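PDB 3CP0: membrane protein implicated in regulation of membrane protease activity from Corynebacterium glutamicum ATCC 13032, which is probably a membrane-anchored regulator of membrane protease activity, represented here by a soluble beta-barrel domain of the NfeD family. Local coordinates for residues Ala23-Arg28 and Ile69-Thr74; Trp49-Met54 and Ala76-Glu81; Arg28-Glu33 and Gly63-Val68. One frame throughout, in Å; residues are numbered along the deposited sequence.

Overall arrangement
The three contacts belong to one curled OB-type sheet of strand order 1-2-3-5-4, and strand 65-72 runs through interactions 1 and 3. Interaction 3 joins this strand to strand 28-31, while interaction 2 pairs strands 47-53 and 75-80; their centres are about 8 Å apart. Strands 65-72 and 75-80 are joined by I69 N to I77 O (2.8 Å) and I77 N to D70 O (2.9 Å), which tie interaction 1 to interaction 2, and by W79 N to S67 O (2.8 Å). Interaction 1, its centre about 12 Å from that of interaction 3, continues the pairing into a turn, with H27 O 2.8 Å from V68 N. H27 carries a zinc ion shared with D45.

Interaction 1. Residues Ala23-Arg28 and Ile69-Thr74; sequences ALVGHR and IDIQGT. With ZN (zinc ion), chain B.
A type II beta turn from L24 to H27, whose last residue binds a zinc ion, lays V25 on a bulge of strand 65-72 and on I71, and L24 on I71 just beyond it. V25 does most of the touching. Its CG1 lies anti to the backbone N (chi1 175°) and reaches the carbonyl of I69, 3.7 Å from I69 O, while CG2 stands beside the backbone N, meeting I71 CG1 at 3.8 Å and resting near D70 CA. The side chains of V25 and I71 pass alongside one another, pointing opposite ways. Further along, I71 CD1 ends 4.1 Å from L24 CB. A classic beta bulge puts two residues, I69 and D70, opposite the single I77 of strand 75-80. The CB bond of D70 leads away from V25; its OD1 forms a salt bridge with R22 and takes a weak bond from I71 N, and its side chain lies about 2 Å from another zinc ion.

The turn is closed by H27 N donating to L24 O (3.0 Å), and G26 takes the position with positive phi (103°). This fold-back brings L24 CA over one face of the H27 ring, toward its rim. H27 NE2 binds the zinc ion at 2.0 Å, with water 1 at 2.1 Å from the metal and D45 as a further ligand. Just after the turn the chain enters strand 28-31, with the backbone of G26 and H27 bonded to V68.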
ATOM      1  N   ALA A  23      12.387   4.760   3.512  1.00 30.94           N
ATOM      2  CA  ALA A  23      12.282   4.426   4.960  1.00 29.69           C
ATOM      3  C   ALA A  23      10.892   3.891   5.310  1.00 27.59           C
ATOM      4  O   ALA A  23      10.698   3.302   6.386  1.00 29.27           O
ATOM      5  CB  ALA A  23      12.586   5.634   5.812  1.00 30.99           C
ATOM      6  N   LEU A  24       9.941   4.092   4.396  1.00 24.61           N
ATOM      7  CA  LEU A  24       8.566   3.588   4.581  1.00 23.82           C
ATOM      8  C   LEU A  24       8.438   2.072   4.305  1.00 21.60           C
ATOM      9  O   LEU A  24       7.456   1.461   4.669  1.00 20.38           O
ATOM     10  CB  LEU A  24       7.550   4.357   3.744  1.00 24.01           C
ATOM     11  CG  LEU A  24       7.405   5.826   4.196  1.00 27.82           C
ATOM     12  CD1 LEU A  24       6.461   6.520   3.260  1.00 30.59           C
ATOM     13  CD2 LEU A  24       6.950   5.975   5.673  1.00 29.50           C
ATOM     14  N   VAL A  25       9.450   1.494   3.667  1.00 19.27           N
ATOM     15  CA  VAL A  25       9.340   0.096   3.277  1.00 19.71           C
ATOM     16  C   VAL A  25       9.456  -0.719   4.548  1.00 19.16           C
ATOM     17  O   VAL A  25      10.367  -0.509   5.328  1.00 21.21           O
ATOM     18  CB  VAL A  25      10.423  -0.233   2.246  1.00 21.62           C
ATOM     19  CG1 VAL A  25      10.400  -1.659   1.939  1.00 23.31           C
ATOM     20  CG2 VAL A  25      10.175   0.612   0.980  1.00 21.83           C
ATOM     21  N   GLY A  26       8.512  -1.636   4.733  1.00 17.36           N
ATOM     22  CA  GLY A  26       8.406  -2.461   5.901  1.00 18.55           C
ATOM     23  C   GLY A  26       7.303  -1.955   6.826  1.00 19.12           C
ATOM     24  O   GLY A  26       6.885  -2.697   7.727  1.00 21.50           O
ATOM     25  N   HIS A  27       6.806  -0.743   6.589  1.00 18.41           N
ATOM     26  CA  HIS A  27       5.653  -0.244   7.412  1.00 17.77           C
ATOM     27  C   HIS A  27       4.371  -0.962   7.031  1.00 18.05           C
ATOM     28  O   HIS A  27       4.145  -1.263   5.837  1.00 19.70           O
ATOM     29  CB  HIS A  27       5.366   1.245   7.133  1.00 17.66           C
ATOM     30  CG  HIS A  27       6.327   2.211   7.785  1.00 18.70           C
ATOM     31  ND1 HIS A  27       7.693   1.991   7.888  1.00 18.68           N
ATOM     32  CD2 HIS A  27       6.099   3.450   8.309  1.00 19.19           C
ATOM     33  CE1 HIS A  27       8.256   3.048   8.458  1.00 22.19           C
ATOM     34  NE2 HIS A  27       7.305   3.926   8.742  1.00 20.94           N
ATOM     35  N   ARG A  28       3.485  -1.157   7.998  1.00 18.61           N
ATOM     36  CA  ARG A  28       2.112  -1.523   7.666  1.00 18.07           C
ATOM     37  C   ARG A  28       1.291  -0.298   7.256  1.00 19.35           C
ATOM     38  O   ARG A  28       1.632   0.864   7.603  1.00 19.98           O
ATOM     39  CB  ARG A  28       1.497  -2.216   8.854  1.00 18.59           C
ATOM     40  CG  ARG A  28       2.189  -3.623   9.024  1.00 20.33           C
ATOM     41  CD  ARG A  28       1.920  -4.097  10.379  1.00 24.99           C
ATOM     42  NE  ARG A  28       2.587  -5.378  10.605  1.00 25.54           N
ATOM     43  CZ  ARG A  28       3.855  -5.507  11.004  1.00 30.77           C
ATOM     44  NH1 ARG A  28       4.615  -4.413  11.242  1.00 26.41           N
ATOM     45  NH2 ARG A  28       4.354  -6.722  11.194  1.00 31.26           N
ATOM     46  N   ILE A  69       5.947  -3.110   0.787  1.00 16.86           N
ATOM     47  CA  ILE A  69       7.161  -3.875   0.455  1.00 15.35           C
ATOM     48  C   ILE A  69       8.090  -3.227  -0.570  1.00 16.94           C
ATOM     49  O   ILE A  69       9.150  -3.711  -0.874  1.00 17.19           O
ATOM     50  CB  ILE A  69       6.799  -5.402   0.120  1.00 18.46           C
ATOM     51  CG1 ILE A  69       5.751  -5.493  -0.994  1.00 17.95           C
ATOM     52  CG2 ILE A  69       6.274  -6.090   1.363  1.00 20.47           C
ATOM     53  CD1 ILE A  69       6.244  -4.979  -2.314  1.00 19.71           C
ATOM     54  N   ASP A  70       7.631  -2.117  -1.104  1.00 16.34           N
ATOM     55  CA  ASP A  70       8.429  -1.326  -2.059  1.00 16.85           C
ATOM     56  C   ASP A  70       7.782   0.035  -2.205  1.00 18.54           C
ATOM     57  O   ASP A  70       6.642   0.230  -1.857  1.00 17.99           O
ATOM     58  CB  ASP A  70       8.497  -2.058  -3.397  1.00 16.62           C
ATOM     59  CG  ASP A  70       9.592  -1.475  -4.317  1.00 23.29           C
ATOM     60  OD1 ASP A  70      10.442  -0.637  -3.877  1.00 24.37           O
ATOM     61  OD2 ASP A  70       9.491  -1.822  -5.511  1.00 26.95           O
ATOM     62  N   ILE A  71       8.548   1.004  -2.686  1.00 19.87           N
ATOM     63  CA  ILE A  71       7.991   2.329  -3.000  1.00 21.57           C
ATOM     64  C   ILE A  71       8.513   2.615  -4.397  1.00 22.94           C
ATOM     65  O   ILE A  71       9.739   2.492  -4.655  1.00 23.43           O
ATOM     66  CB  ILE A  71       8.508   3.405  -2.057  1.00 22.46           C
ATOM     67  CG1 ILE A  71       8.006   3.249  -0.615  1.00 25.87           C
ATOM     68  CG2 ILE A  71       8.110   4.828  -2.599  1.00 24.92           C
ATOM     69  CD1 ILE A  71       6.645   3.829  -0.260  1.00 29.27           C
ATOM     70  N   GLN A  72       7.614   3.006  -5.299  0.50 20.83           N
ATOM     71  CA  GLN A  72       8.026   3.396  -6.644  0.50 21.87           C
ATOM     72  C   GLN A  72       7.613   4.858  -6.859  0.50 20.61           C
ATOM     73  O   GLN A  72       6.433   5.137  -7.029  0.50 19.16           O
ATOM     74  CB  GLN A  72       7.365   2.487  -7.676  0.50 21.70           C
ATOM     75  CG  GLN A  72       7.666   0.981  -7.499  0.50 23.47           C
ATOM     76  CD  GLN A  72       6.895   0.091  -8.480  0.50 25.53           C
ATOM     77  OE1 GLN A  72       6.023   0.557  -9.227  0.50 29.90           O
ATOM     78  NE2 GLN A  72       7.224  -1.213  -8.481  0.50 30.22           N
ATOM     79  N   GLY A  73       8.576   5.782  -6.830  1.00 19.37           N
ATOM     80  CA  GLY A  73       8.257   7.261  -6.820  1.00 19.07           C
ATOM     81  C   GLY A  73       7.573   7.582  -5.496  1.00 20.01           C
ATOM     82  O   GLY A  73       8.209   7.546  -4.433  1.00 20.51           O
ATOM     83  N   THR A  74       6.273   7.869  -5.527  1.00 16.73           N
ATOM     84  CA  THR A  74       5.513   8.156  -4.332  1.00 17.21           C
ATOM     85  C   THR A  74       4.341   7.167  -4.203  1.00 17.55           C
ATOM     86  O   THR A  74       3.305   7.495  -3.582  1.00 19.25           O
ATOM     87  CB  THR A  74       4.993   9.577  -4.281  1.00 17.52           C
ATOM     88  OG1 THR A  74       4.410   9.952  -5.550  1.00 15.90           O
ATOM     89  CG2 THR A  74       6.137  10.553  -3.958  1.00 18.82           C
TER
HETATM   90 ZN    ZN B 101       7.492   5.770   9.610  1.00 21.57          ZN
HETATM   91  O   HOH W   1       9.344   6.511   8.873  1.00 24.98           O

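Interaction 2. Residues Trp49-Met54 and Ala76-Glu81; sequences WSARSM and AIVWKE
M54, present as selenomethionine, meets W79 because its CG lies anti to the backbone N (chi1 -180°) and the chain then stays extended before bending at chi3 (80°), the torsion that sets CE over the indole. W79 CG is likewise anti to its own backbone N, and the two side chains cross obliquely. CE sits above the middle of the ring system, 3.5 Å from the centroid of the five-membered ring and only 12° off its normal, a CH-pi contact. SE follows over the same face at 4.3 Å from that centroid, making the Met-aromatic pair. K80 CG lies over the opposite face, nearer the rim, and H58 meets the indole edge-to-face.

Behind this end, strands 47-53 and 75-80 run parallel, the pairing of the third and fifth strands in an OB-type barrel. A76 N donates to S50 O (2.9 Å), and R52 N returns a bond to A76 O (2.9 Å). V78 N then reaches R52 O at 3.0 Å, and M54 N finishes the ladder on V78 O at 2.9 Å. A76 O also receives a CA-H contact from A51, and R52 O one from I77, so each of these carbonyls faces two donors. A51 CB and A76 CB lie on one face of the sheet, 4.3 Å apart, with V78 CG1 beside them. I77 is on the other face, and its CG2 packs 3.6 Å from M54 CA.

The backbone bonds fix register and direction, whereas M54 and W79 are joined probably largely by dispersion, perhaps aided by the slight positive polarisation of a methyl next to the chalcogen, which would favour its hydrogens facing the electron-rich indole.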
ATOM      1  N   TRP A  49      -1.430   7.873   1.115  1.00 17.71           N
ATOM      2  CA  TRP A  49      -0.516   7.531   0.035  1.00 17.23           C
ATOM      3  C   TRP A  49      -1.249   6.730  -1.034  1.00 15.93           C
ATOM      4  O   TRP A  49      -2.035   5.836  -0.745  1.00 16.88           O
ATOM      5  CB  TRP A  49       0.615   6.621   0.567  1.00 19.48           C
ATOM      6  CG  TRP A  49       1.575   7.363   1.333  1.00 20.11           C
ATOM      7  CD1 TRP A  49       1.416   7.885   2.593  1.00 23.78           C
ATOM      8  CD2 TRP A  49       2.895   7.696   0.917  1.00 24.72           C
ATOM      9  NE1 TRP A  49       2.586   8.529   2.983  1.00 25.02           N
ATOM     10  CE2 TRP A  49       3.489   8.451   1.958  1.00 27.71           C
ATOM     11  CE3 TRP A  49       3.618   7.445  -0.245  1.00 28.08           C
ATOM     12  CZ2 TRP A  49       4.798   8.971   1.860  1.00 29.61           C
ATOM     13  CZ3 TRP A  49       4.920   7.935  -0.342  1.00 29.46           C
ATOM     14  CH2 TRP A  49       5.494   8.688   0.708  1.00 28.15           C
ATOM     15  N   SER A  50      -0.895   6.988  -2.291  1.00 14.99           N
ATOM     16  CA  SER A  50      -1.286   6.074  -3.375  1.00 15.95           C
ATOM     17  C   SER A  50      -0.670   4.715  -3.145  1.00 15.47           C
ATOM     18  O   SER A  50       0.478   4.598  -2.669  1.00 16.75           O
ATOM     19  CB  SER A  50      -0.778   6.602  -4.701  1.00 15.05           C
ATOM     20  OG  SER A  50      -1.451   7.846  -5.044  1.00 15.61           O
ATOM     21  N   ALA A  51      -1.371   3.663  -3.581  1.00 15.76           N
ATOM     22  CA  ALA A  51      -0.866   2.294  -3.410  1.00 16.18           C
ATOM     23  C   ALA A  51      -1.312   1.401  -4.566  1.00 17.83           C
ATOM     24  O   ALA A  51      -2.352   1.662  -5.197  1.00 19.07           O
ATOM     25  CB  ALA A  51      -1.352   1.684  -2.068  1.00 17.34           C
ATOM     26  N   ARG A  52      -0.490   0.403  -4.866  0.50 17.62           N
ATOM     27  CA  ARG A  52      -0.795  -0.610  -5.879  0.50 17.55           C
ATOM     28  C   ARG A  52      -0.456  -1.964  -5.260  0.50 18.06           C
ATOM     29  O   ARG A  52       0.391  -2.059  -4.371  0.50 17.38           O
ATOM     30  CB  ARG A  52       0.098  -0.421  -7.118  0.50 17.85           C
ATOM     31  CG  ARG A  52      -0.241   0.807  -7.988  0.50 20.40           C
ATOM     32  CD  ARG A  52      -1.731   1.151  -8.097  0.50 20.01           C
ATOM     33  NE  ARG A  52      -1.937   2.440  -8.791  0.50 24.97           N
ATOM     34  CZ  ARG A  52      -2.367   3.573  -8.230  0.50 22.97           C
ATOM     35  NH1 ARG A  52      -2.695   3.666  -6.946  0.50 17.22           N
ATOM     36  NH2 ARG A  52      -2.499   4.652  -8.986  0.50 25.24           N
ATOM     37  N   SER A  53      -1.110  -3.017  -5.746  0.50 17.49           N
ATOM     38  CA  SER A  53      -0.787  -4.358  -5.250  0.50 19.13           C
ATOM     39  C   SER A  53       0.528  -4.826  -5.844  0.50 18.33           C
ATOM     40  O   SER A  53       0.871  -4.472  -6.978  0.50 18.99           O
ATOM     41  CB  SER A  53      -1.915  -5.306  -5.619  0.50 18.95           C
ATOM     42  OG  SER A  53      -3.038  -4.940  -4.859  0.50 22.25           O
HETATM   43  N   MSE A  54       1.290  -5.585  -5.051  1.00 17.62           N
HETATM   44  CA  MSE A  54       2.496  -6.215  -5.569  1.00 17.87           C
HETATM   45  C   MSE A  54       2.167  -7.208  -6.718  1.00 18.94           C
HETATM   46  O   MSE A  54       2.913  -7.317  -7.691  1.00 18.97           O
HETATM   47  CB  MSE A  54       3.193  -6.970  -4.410  1.00 17.69           C
HETATM   48  CG  MSE A  54       4.468  -7.646  -4.880  1.00 16.43           C
HETATM   49 SE   MSE A  54       5.053  -8.866  -3.499  0.65 22.26          SE
HETATM   50  CE  MSE A  54       3.818 -10.268  -3.989  1.00 21.08           C
ATOM     51  N   ALA A  76       3.146   3.500  -2.890  1.00 16.99           N
ATOM     52  CA  ALA A  76       3.459   2.371  -2.066  1.00 18.12           C
ATOM     53  C   ALA A  76       3.027   1.080  -2.792  1.00 20.05           C
ATOM     54  O   ALA A  76       1.886   0.970  -3.285  1.00 20.38           O
ATOM     55  CB  ALA A  76       2.693   2.503  -0.741  1.00 18.45           C
ATOM     56  N   ILE A  77       3.923   0.101  -2.834  1.00 17.11           N
ATOM     57  CA  ILE A  77       3.564  -1.196  -3.380  1.00 16.65           C
ATOM     58  C   ILE A  77       3.385  -2.121  -2.174  1.00 17.23           C
ATOM     59  O   ILE A  77       4.289  -2.281  -1.314  1.00 17.44           O
ATOM     60  CB  ILE A  77       4.695  -1.787  -4.287  1.00 16.67           C
ATOM     61  CG1 ILE A  77       5.197  -0.789  -5.347  1.00 17.88           C
ATOM     62  CG2 ILE A  77       4.257  -3.070  -5.024  1.00 18.45           C
ATOM     63  CD1 ILE A  77       4.046  -0.177  -6.133  1.00 19.32           C
ATOM     64  N   VAL A  78       2.206  -2.696  -2.120  1.00 17.14           N
ATOM     65  CA  VAL A  78       1.779  -3.422  -0.889  1.00 16.75           C
ATOM     66  C   VAL A  78       1.483  -4.879  -1.077  1.00 18.01           C
ATOM     67  O   VAL A  78       1.106  -5.351  -2.189  1.00 17.17           O
ATOM     68  CB  VAL A  78       0.563  -2.723  -0.243  1.00 16.90           C
ATOM     69  CG1 VAL A  78       0.901  -1.200   0.029  1.00 18.51           C
ATOM     70  CG2 VAL A  78      -0.687  -2.835  -1.096  1.00 18.45           C
ATOM     71  N   TRP A  79       1.631  -5.608   0.022  1.00 16.57           N
ATOM     72  CA  TRP A  79       1.294  -7.032   0.012  1.00 16.96           C
ATOM     73  C   TRP A  79       0.697  -7.426   1.360  1.00 17.77           C
ATOM     74  O   TRP A  79       0.374  -6.577   2.208  1.00 18.67           O
ATOM     75  CB  TRP A  79       2.501  -7.880  -0.370  1.00 18.43           C
ATOM     76  CG  TRP A  79       2.160  -9.314  -0.772  1.00 19.90           C
ATOM     77  CD1 TRP A  79       2.693 -10.471  -0.266  1.00 22.13           C
ATOM     78  CD2 TRP A  79       1.199  -9.707  -1.774  1.00 17.81           C
ATOM     79  NE1 TRP A  79       2.098 -11.589  -0.881  1.00 20.88           N
ATOM     80  CE2 TRP A  79       1.189 -11.141  -1.809  1.00 21.12           C
ATOM     81  CE3 TRP A  79       0.355  -8.996  -2.639  1.00 19.32           C
ATOM     82  CZ2 TRP A  79       0.343 -11.872  -2.686  1.00 20.92           C
ATOM     83  CZ3 TRP A  79      -0.503  -9.746  -3.496  1.00 20.87           C
ATOM     84  CH2 TRP A  79      -0.466 -11.144  -3.516  1.00 20.95           C
ATOM     85  N   LYS A  80       0.490  -8.721   1.530  1.00 19.30           N
ATOM     86  CA  LYS A  80      -0.109  -9.268   2.734  1.00 18.36           C
ATOM     87  C   LYS A  80       0.698  -8.812   3.948  1.00 20.74           C
ATOM     88  O   LYS A  80       1.938  -8.752   3.906  1.00 20.47           O
ATOM     89  CB  LYS A  80      -0.083 -10.793   2.596  1.00 18.84           C
ATOM     90  CG  LYS A  80      -1.117 -11.258   1.517  1.00 18.96           C
ATOM     91  CD  LYS A  80      -1.002 -12.765   1.330  1.00 22.93           C
ATOM     92  CE  LYS A  80      -1.995 -13.273   0.242  1.00 21.42           C
ATOM     93  NZ  LYS A  80      -2.010 -14.778   0.296  1.00 26.67           N
ATOM     94  N   GLU A  81      -0.022  -8.559   5.037  1.00 21.30           N
ATOM     95  CA  GLU A  81       0.628  -8.105   6.242  1.00 23.99           C
ATOM     96  C   GLU A  81       1.614  -9.154   6.742  1.00 26.91           C
ATOM     97  O   GLU A  81       1.315 -10.365   6.804  1.00 25.69           O
ATOM     98  CB  GLU A  81      -0.431  -7.799   7.311  1.00 24.36           C
ATOM     99  CG  GLU A  81       0.152  -7.080   8.445  1.00 23.01           C
ATOM    100  CD  GLU A  81      -0.731  -6.979   9.682  1.00 22.71           C
ATOM    101  OE1 GLU A  81      -1.918  -7.463   9.699  1.00 24.00           O
ATOM    102  OE2 GLU A  81      -0.214  -6.430  10.680  1.00 24.59           O
TER

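Interaction 3. Residues Arg28-Glu33 and Gly63-Val68; sequences RAEVLE and GEIVSV
V31 and V66 meet on the buried face of an antiparallel pair that joins strand 28-31 to strand 65-72, the first and fourth strands, whose pairing closes the curled sheet of this OB-clan domain. V31 CG2 lies 3.8 Å from V66 CG1, the two side chains crossing at about a right angle. V66 CG2 sits between its backbone N and carbonyl carbon and rests against A29 CB and A29 O. V68 CG2 adds a more distant contact to A29 CB, and F60 covers both V31 and V66.

The backbone holds these groups in place. A29 and V66 form a hydrogen-bonded pair, A29 N to V66 O at 2.8 Å and V66 N to A29 O at 2.9 Å. Beyond it V31 N donates to E64 O (2.8 Å), and G63 N closes on V31 O (2.9 Å).

The other face is looser, with R28, E30 and I65 toward the surface and S67 buried among them. Here I65 CD1 lies against both CB and CG of E30, 4.0 Å from CG. E30 CG is anti to the backbone N (chi1 179°), and the extended chain beyond it brings OE2 to water 2. R28 sets CB near I65 CG2 and CG near S67 OG, which is hydrogen-bonded to A82 N, while R28 NE forms a salt bridge to E81.

Water 2 donates one proton to E30 OE2 (2.9 Å) and the other to G63 O (2.8 Å). With OE2 as an acceptor, and OE1 in a long, weak ion pair with R43, the geometry is consistent with an ionised carboxylate, bridged by water to the loop that leads into strand 65-72.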
ATOM      1  N   ARG A  28       3.485  -1.157   7.998  1.00 18.61           N
ATOM      2  CA  ARG A  28       2.112  -1.523   7.666  1.00 18.07           C
ATOM      3  C   ARG A  28       1.291  -0.298   7.256  1.00 19.35           C
ATOM      4  O   ARG A  28       1.632   0.864   7.603  1.00 19.98           O
ATOM      5  CB  ARG A  28       1.497  -2.216   8.854  1.00 18.59           C
ATOM      6  CG  ARG A  28       2.189  -3.623   9.024  1.00 20.33           C
ATOM      7  CD  ARG A  28       1.920  -4.097  10.379  1.00 24.99           C
ATOM      8  NE  ARG A  28       2.587  -5.378  10.605  1.00 25.54           N
ATOM      9  CZ  ARG A  28       3.855  -5.507  11.004  1.00 30.77           C
ATOM     10  NH1 ARG A  28       4.615  -4.413  11.242  1.00 26.41           N
ATOM     11  NH2 ARG A  28       4.354  -6.722  11.194  1.00 31.26           N
ATOM     12  N   ALA A  29       0.163  -0.541   6.597  1.00 18.47           N
ATOM     13  CA  ALA A  29      -0.724   0.568   6.197  1.00 19.20           C
ATOM     14  C   ALA A  29      -2.155   0.045   6.180  1.00 18.65           C
ATOM     15  O   ALA A  29      -2.389  -1.143   5.919  1.00 19.90           O
ATOM     16  CB  ALA A  29      -0.323   1.081   4.810  1.00 19.33           C
ATOM     17  N   GLU A  30      -3.078   0.972   6.313  1.00 18.05           N
ATOM     18  CA  GLU A  30      -4.490   0.612   6.340  1.00 18.02           C
ATOM     19  C   GLU A  30      -5.135   1.033   5.024  1.00 18.55           C
ATOM     20  O   GLU A  30      -4.932   2.172   4.533  1.00 18.17           O
ATOM     21  CB  GLU A  30      -5.127   1.327   7.524  1.00 17.29           C
ATOM     22  CG  GLU A  30      -6.564   1.032   7.625  1.00 20.59           C
ATOM     23  CD  GLU A  30      -7.240   1.642   8.889  1.00 28.56           C
ATOM     24  OE1 GLU A  30      -6.575   2.326   9.727  1.00 31.03           O
ATOM     25  OE2 GLU A  30      -8.448   1.411   9.027  1.00 32.76           O
ATOM     26  N   VAL A  31      -5.830   0.091   4.389  1.00 17.73           N
ATOM     27  CA  VAL A  31      -6.415   0.388   3.069  1.00 18.20           C
ATOM     28  C   VAL A  31      -7.607   1.341   3.224  1.00 18.86           C
ATOM     29  O   VAL A  31      -8.531   1.080   4.010  1.00 18.74           O
ATOM     30  CB  VAL A  31      -6.844  -0.877   2.318  1.00 18.87           C
ATOM     31  CG1 VAL A  31      -7.555  -0.474   1.012  1.00 18.14           C
ATOM     32  CG2 VAL A  31      -5.600  -1.832   2.031  1.00 17.98           C
ATOM     33  N   LEU A  32      -7.553   2.479   2.523  1.00 18.49           N
ATOM     34  CA  LEU A  32      -8.671   3.437   2.523  1.00 20.11           C
ATOM     35  C   LEU A  32      -9.554   3.339   1.304  1.00 20.55           C
ATOM     36  O   LEU A  32     -10.769   3.608   1.409  1.00 20.86           O
ATOM     37  CB  LEU A  32      -8.175   4.902   2.607  1.00 20.19           C
ATOM     38  CG  LEU A  32      -7.260   5.210   3.783  1.00 25.20           C
ATOM     39  CD1 LEU A  32      -6.809   6.652   3.719  1.00 28.32           C
ATOM     40  CD2 LEU A  32      -7.946   4.910   5.128  1.00 25.79           C
ATOM     41  N   GLU A  33      -8.955   3.098   0.140  0.50 20.28           N
ATOM     42  CA  GLU A  33      -9.723   2.767  -1.061  0.50 20.55           C
ATOM     43  C   GLU A  33      -9.074   1.534  -1.650  0.50 20.28           C
ATOM     44  O   GLU A  33      -7.831   1.415  -1.658  0.50 19.50           O
ATOM     45  CB  GLU A  33      -9.693   3.909  -2.067  0.50 21.00           C
ATOM     46  CG  GLU A  33      -9.958   5.281  -1.486  0.50 23.43           C
ATOM     47  CD  GLU A  33     -11.429   5.566  -1.192  0.50 30.69           C
ATOM     48  OE1 GLU A  33     -12.312   4.693  -1.422  0.50 31.97           O
ATOM     49  OE2 GLU A  33     -11.699   6.698  -0.724  0.50 32.86           O
ATOM     50  N   GLY A  63     -10.239  -1.232   4.597  1.00 21.02           N
ATOM     51  CA  GLY A  63     -10.183  -1.716   5.977  1.00 20.52           C
ATOM     52  C   GLY A  63      -9.109  -2.750   6.172  1.00 20.48           C
ATOM     53  O   GLY A  63      -8.696  -3.002   7.332  1.00 21.58           O
ATOM     54  N   GLU A  64      -8.623  -3.362   5.090  1.00 19.47           N
ATOM     55  CA  GLU A  64      -7.554  -4.368   5.279  1.00 21.63           C
ATOM     56  C   GLU A  64      -6.241  -3.717   5.694  1.00 20.70           C
ATOM     57  O   GLU A  64      -5.972  -2.564   5.318  1.00 19.91           O
ATOM     58  CB  GLU A  64      -7.333  -5.260   4.030  1.00 21.72           C
ATOM     59  CG  GLU A  64      -8.566  -6.171   3.731  1.00 26.09           C
ATOM     60  CD  GLU A  64      -8.361  -7.074   2.489  1.00 28.50           C
ATOM     61  OE1 GLU A  64      -7.217  -7.526   2.254  1.00 34.05           O
ATOM     62  OE2 GLU A  64      -9.338  -7.356   1.742  1.00 35.42           O
ATOM     63  N   ILE A  65      -5.448  -4.462   6.476  1.00 18.57           N
ATOM     64  CA  ILE A  65      -4.079  -4.018   6.792  1.00 17.96           C
ATOM     65  C   ILE A  65      -3.097  -4.719   5.854  1.00 17.78           C
ATOM     66  O   ILE A  65      -3.173  -5.953   5.677  1.00 19.58           O
ATOM     67  CB  ILE A  65      -3.692  -4.362   8.275  1.00 18.38           C
ATOM     68  CG1 ILE A  65      -4.757  -3.847   9.262  1.00 19.96           C
ATOM     69  CG2 ILE A  65      -2.277  -3.780   8.549  1.00 19.11           C
ATOM     70  CD1 ILE A  65      -5.137  -2.374   9.051  1.00 20.28           C
ATOM     71  N   VAL A  66      -2.224  -3.928   5.206  1.00 17.18           N
ATOM     72  CA  VAL A  66      -1.203  -4.461   4.303  1.00 17.19           C
ATOM     73  C   VAL A  66       0.193  -4.038   4.773  1.00 17.95           C
ATOM     74  O   VAL A  66       0.317  -3.196   5.696  1.00 18.15           O
ATOM     75  CB  VAL A  66      -1.459  -3.903   2.878  1.00 18.02           C
ATOM     76  CG1 VAL A  66      -2.824  -4.447   2.411  1.00 16.93           C
ATOM     77  CG2 VAL A  66      -1.517  -2.333   2.908  1.00 20.03           C
ATOM     78  N   SER A  67       1.222  -4.624   4.167  1.00 17.46           N
ATOM     79  CA  SER A  67       2.609  -4.278   4.435  1.00 18.04           C
ATOM     80  C   SER A  67       3.158  -3.598   3.180  1.00 18.62           C
ATOM     81  O   SER A  67       2.950  -4.083   2.037  1.00 19.99           O
ATOM     82  CB  SER A  67       3.452  -5.543   4.750  1.00 21.02           C
ATOM     83  OG  SER A  67       3.289  -5.847   6.153  1.00 22.82           O
ATOM     84  N   VAL A  68       3.845  -2.484   3.390  1.00 17.20           N
ATOM     85  CA  VAL A  68       4.537  -1.797   2.265  1.00 17.42           C
ATOM     86  C   VAL A  68       5.834  -2.541   1.984  1.00 17.30           C
ATOM     87  O   VAL A  68       6.693  -2.661   2.866  1.00 18.04           O
ATOM     88  CB  VAL A  68       4.831  -0.305   2.587  1.00 19.38           C
ATOM     89  CG1 VAL A  68       5.559   0.348   1.411  1.00 18.78           C
ATOM     90  CG2 VAL A  68       3.501   0.450   2.909  1.00 19.50           C
TER
HETATM   91  O   HOH W   2      -9.362  -1.324   9.494  1.00 37.82           O